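Local coordinates for protein globin (Geobacter sulfurreducens, PDB 2W31) that binds haem with bis-histidyl hexa-coordinated iron as the globin domain of a globin-coupled sensor, and probably binds oxygen, at the interface of chains A and B. Numbering follows the deposited sequence. Chains: chain A/B, Globin.

The interface of chains A and B. Residues chain A 10-11, 136-137, 140; chain B 104-105, 108, 111.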
ATOM      1  N   HIS A  10       1.910  12.578   9.660  1.00 16.19           N
ATOM      2  CA  HIS A  10       0.724  12.254   8.871  1.00 14.91           C
ATOM      3  C   HIS A  10       0.342  10.777   8.966  1.00 13.67           C
ATOM      4  O   HIS A  10      -0.859  10.427   8.989  1.00 15.28           O
ATOM      5  CB  HIS A  10       0.919  12.665   7.415  1.00 14.26           C
ATOM      6  CG  HIS A  10       1.037  14.148   7.227  1.00 15.79           C
ATOM      7  ND1 HIS A  10       1.530  14.716   6.076  1.00 16.79           N
ATOM      8  CD2 HIS A  10       0.770  15.177   8.070  1.00 16.08           C
ATOM      9  CE1 HIS A  10       1.537  16.031   6.202  1.00 17.29           C
ATOM     10  NE2 HIS A  10       1.079  16.336   7.403  1.00 16.89           N
ATOM     11  N   TYR A  11       1.353   9.902   8.979  1.00 14.11           N
ATOM     12  CA  TYR A  11       1.121   8.458   9.102  1.00 13.10           C
ATOM     13  C   TYR A  11       1.035   7.970  10.548  1.00 14.63           C
ATOM     14  O   TYR A  11       0.864   6.785  10.777  1.00 15.26           O
ATOM     15  CB  TYR A  11       2.271   7.692   8.392  1.00 11.75           C
ATOM     16  CG  TYR A  11       2.173   7.706   6.877  1.00 10.76           C
ATOM     17  CD1 TYR A  11       1.364   6.775   6.213  1.00 10.96           C
ATOM     18  CD2 TYR A  11       2.860   8.630   6.112  1.00 10.18           C
ATOM     19  CE1 TYR A  11       1.250   6.757   4.815  1.00 10.55           C
ATOM     20  CE2 TYR A  11       2.763   8.628   4.722  1.00 10.56           C
ATOM     21  CZ  TYR A  11       1.928   7.717   4.081  1.00  9.01           C
ATOM     22  OH  TYR A  11       1.860   7.706   2.684  1.00 12.00           O
ATOM     23  N   GLU A 136       3.203  -1.833   7.802  1.00  9.84           N
ATOM     24  CA  GLU A 136       2.373  -1.141   6.788  1.00 11.38           C
ATOM     25  C   GLU A 136       2.708   0.338   6.665  1.00  9.55           C
ATOM     26  O   GLU A 136       2.716   0.879   5.542  1.00 12.12           O
ATOM     27  CB  GLU A 136       0.888  -1.333   7.042  1.00 12.68           C
ATOM     28  CG  GLU A 136       0.408  -2.769   6.969  1.00 14.03           C
ATOM     29  CD  GLU A 136       0.128  -3.280   5.597  1.00 15.39           C
ATOM     30  OE1 GLU A 136       0.905  -3.071   4.643  1.00 16.76           O
ATOM     31  OE2 GLU A 136      -0.896  -4.006   5.473  1.00 22.37           O
ATOM     32  N   LYS A 137       2.999   1.014   7.783  1.00  9.85           N
ATOM     33  CA  LYS A 137       3.416   2.404   7.722  1.00 10.90           C
ATOM     34  C   LYS A 137       4.742   2.588   6.951  1.00 10.76           C
ATOM     35  O   LYS A 137       4.838   3.420   6.072  1.00 11.32           O
ATOM     36  CB  LYS A 137       3.540   3.009   9.128  1.00  9.95           C
ATOM     37  CG  LYS A 137       2.224   3.234   9.828  1.00 11.35           C
ATOM     38  CD  LYS A 137       2.494   3.709  11.229  1.00 14.93           C
ATOM     39  CE  LYS A 137       1.356   3.333  12.163  1.00 18.85           C
ATOM     40  NZ  LYS A 137       1.637   3.585  13.609  1.00 17.76           N
ATOM     41  N   ASP A 140       4.221   1.867   3.230  1.00  9.14           N
ATOM     42  CA  ASP A 140       3.416   2.952   2.603  1.00  8.72           C
ATOM     43  C   ASP A 140       4.209   4.254   2.478  1.00  9.69           C
ATOM     44  O   ASP A 140       4.065   4.957   1.471  1.00 10.09           O
ATOM     45  CB  ASP A 140       2.066   3.135   3.323  1.00 10.14           C
ATOM     46  CG  ASP A 140       1.055   2.041   2.966  1.00 11.91           C
ATOM     47  OD1 ASP A 140       1.371   1.153   2.127  1.00 12.25           O
ATOM     48  OD2 ASP A 140      -0.049   2.081   3.556  1.00 12.50           O
TER
ATOM     49  N   ASN B 104      -2.038   8.620  -0.496  1.00  9.24           N
ATOM     50  CA  ASN B 104      -1.280   7.537   0.129  1.00  9.43           C
ATOM     51  C   ASN B 104      -1.557   7.472   1.641  1.00  9.19           C
ATOM     52  O   ASN B 104      -1.724   6.392   2.207  1.00 10.40           O
ATOM     53  CB  ASN B 104       0.237   7.691  -0.120  1.00  9.74           C
ATOM     54  CG  ASN B 104       0.599   7.472  -1.592  1.00 10.01           C
ATOM     55  OD1 ASN B 104       1.151   6.406  -2.008  1.00 12.58           O
ATOM     56  ND2 ASN B 104       0.327   8.492  -2.382  1.00 10.29           N
ATOM     57  N   VAL B 105      -1.577   8.633   2.311  1.00  8.28           N
ATOM     58  CA  VAL B 105      -1.874   8.660   3.766  1.00  9.78           C
ATOM     59  C   VAL B 105      -3.231   8.014   4.040  1.00  9.99           C
ATOM     60  O   VAL B 105      -3.370   7.127   4.909  1.00 11.40           O
ATOM     61  CB  VAL B 105      -1.808  10.106   4.330  1.00 10.62           C
ATOM     62  CG1 VAL B 105      -2.294  10.139   5.777  1.00 12.84           C
ATOM     63  CG2 VAL B 105      -0.363  10.623   4.266  1.00 10.77           C
ATOM     64  N   ASN B 108      -3.385   4.287   3.787  1.00  9.08           N
ATOM     65  CA  ASN B 108      -2.830   3.592   4.957  1.00  9.48           C
ATOM     66  C   ASN B 108      -3.902   3.497   6.069  1.00 10.24           C
ATOM     67  O   ASN B 108      -4.018   2.449   6.732  1.00 10.28           O
ATOM     68  CB  ASN B 108      -1.583   4.328   5.479  1.00 10.07           C
ATOM     69  CG  ASN B 108      -0.919   3.594   6.658  1.00  9.53           C
ATOM     70  OD1 ASN B 108      -1.138   3.973   7.824  1.00 14.27           O
ATOM     71  ND2 ASN B 108      -0.174   2.523   6.367  1.00 13.24           N
ATOM     72  N   ARG B 111      -6.306   0.771   5.047  1.00  9.56           N
ATOM     73  CA  ARG B 111      -5.621  -0.506   5.117  1.00  9.45           C
ATOM     74  C   ARG B 111      -5.549  -1.016   6.547  1.00  9.57           C
ATOM     75  O   ARG B 111      -5.864  -2.188   6.823  1.00 10.85           O
ATOM     76  CB  ARG B 111      -4.210  -0.343   4.531  1.00 11.48           C
ATOM     77  CG  ARG B 111      -3.439  -1.617   4.372  1.00 13.30           C
ATOM     78  CD  ARG B 111      -1.928  -1.327   3.999  1.00 10.65           C
ATOM     79  NE  ARG B 111      -1.719  -0.313   2.935  1.00 13.34           N
ATOM     80  CZ  ARG B 111      -1.820  -0.590   1.626  1.00 11.52           C
ATOM     81  NH1 ARG B 111      -2.249  -1.789   1.247  1.00 12.28           N
ATOM     82  NH2 ARG B 111      -1.536   0.339   0.696  1.00 13.49           N
TER
HETATM   83  O   HOH W   1       1.622   4.468  -0.015  1.00 10.49           O
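B:Asn108 and A:Asp140 meet where helix 101-121 of chain B packs against helix 125-151 of chain A, with A:Tyr11, the last residue of helix 4-11, beside them. Followed outward, B:Asn108 touches chain A all along its length. Its CB lies in the ring plane of A:Tyr11, at the edge, 3.8 Å from CE1. CG stands near CD1 of the same ring, and OD1 faces the aliphatic CG of A:Lys137. At the tip, the amide nitrogen ND2 donates a nearly straight hydrogen bond to the carboxylate oxygen OD2 of A:Asp140 (2.8 Å, 167° at the hydrogen). The acceptor lies in the amide plane, whereas the donor comes from above the carboxylate plane, the two flat groups being almost perpendicular. With CG anti to the backbone N (chi1 -177°), the amide is carried past the tyrosine edge to this carboxylate.

The same OD2 accepts from B:Arg111 NE at 3.0 Å, through its syn lone pair, in a salt bridge that is also a hydrogen bond, less straight than the first. The bend of the arginine at chi3 (-46°) turns NE toward the aspartate, while its CD packs against the carboxylate of A:Glu136, 3.3 Å from CD of that residue. Two donors thus grip one oxygen and probably favour a charged aspartate. Shortening B:Arg111 to an alanine would probably cost the A:Asp140 carboxylate its charged donor NE, leaving it the amide of B:Asn108, and take away the CD methylene lying against the A:Glu136 carboxylate.

On the other flank, B:Val105 CG2 sits over one face of the A:Tyr11 ring, 4.0 Å from its centroid and offset toward the rim. A water links the backbone O of A:Asp140 to the side-chain OD1 of B:Asn104. Repeated by two-fold symmetry, this mixed polar and apolar patch helps join the two globin domains in the crystal, an assembly that may reflect dimerisation of the sensor.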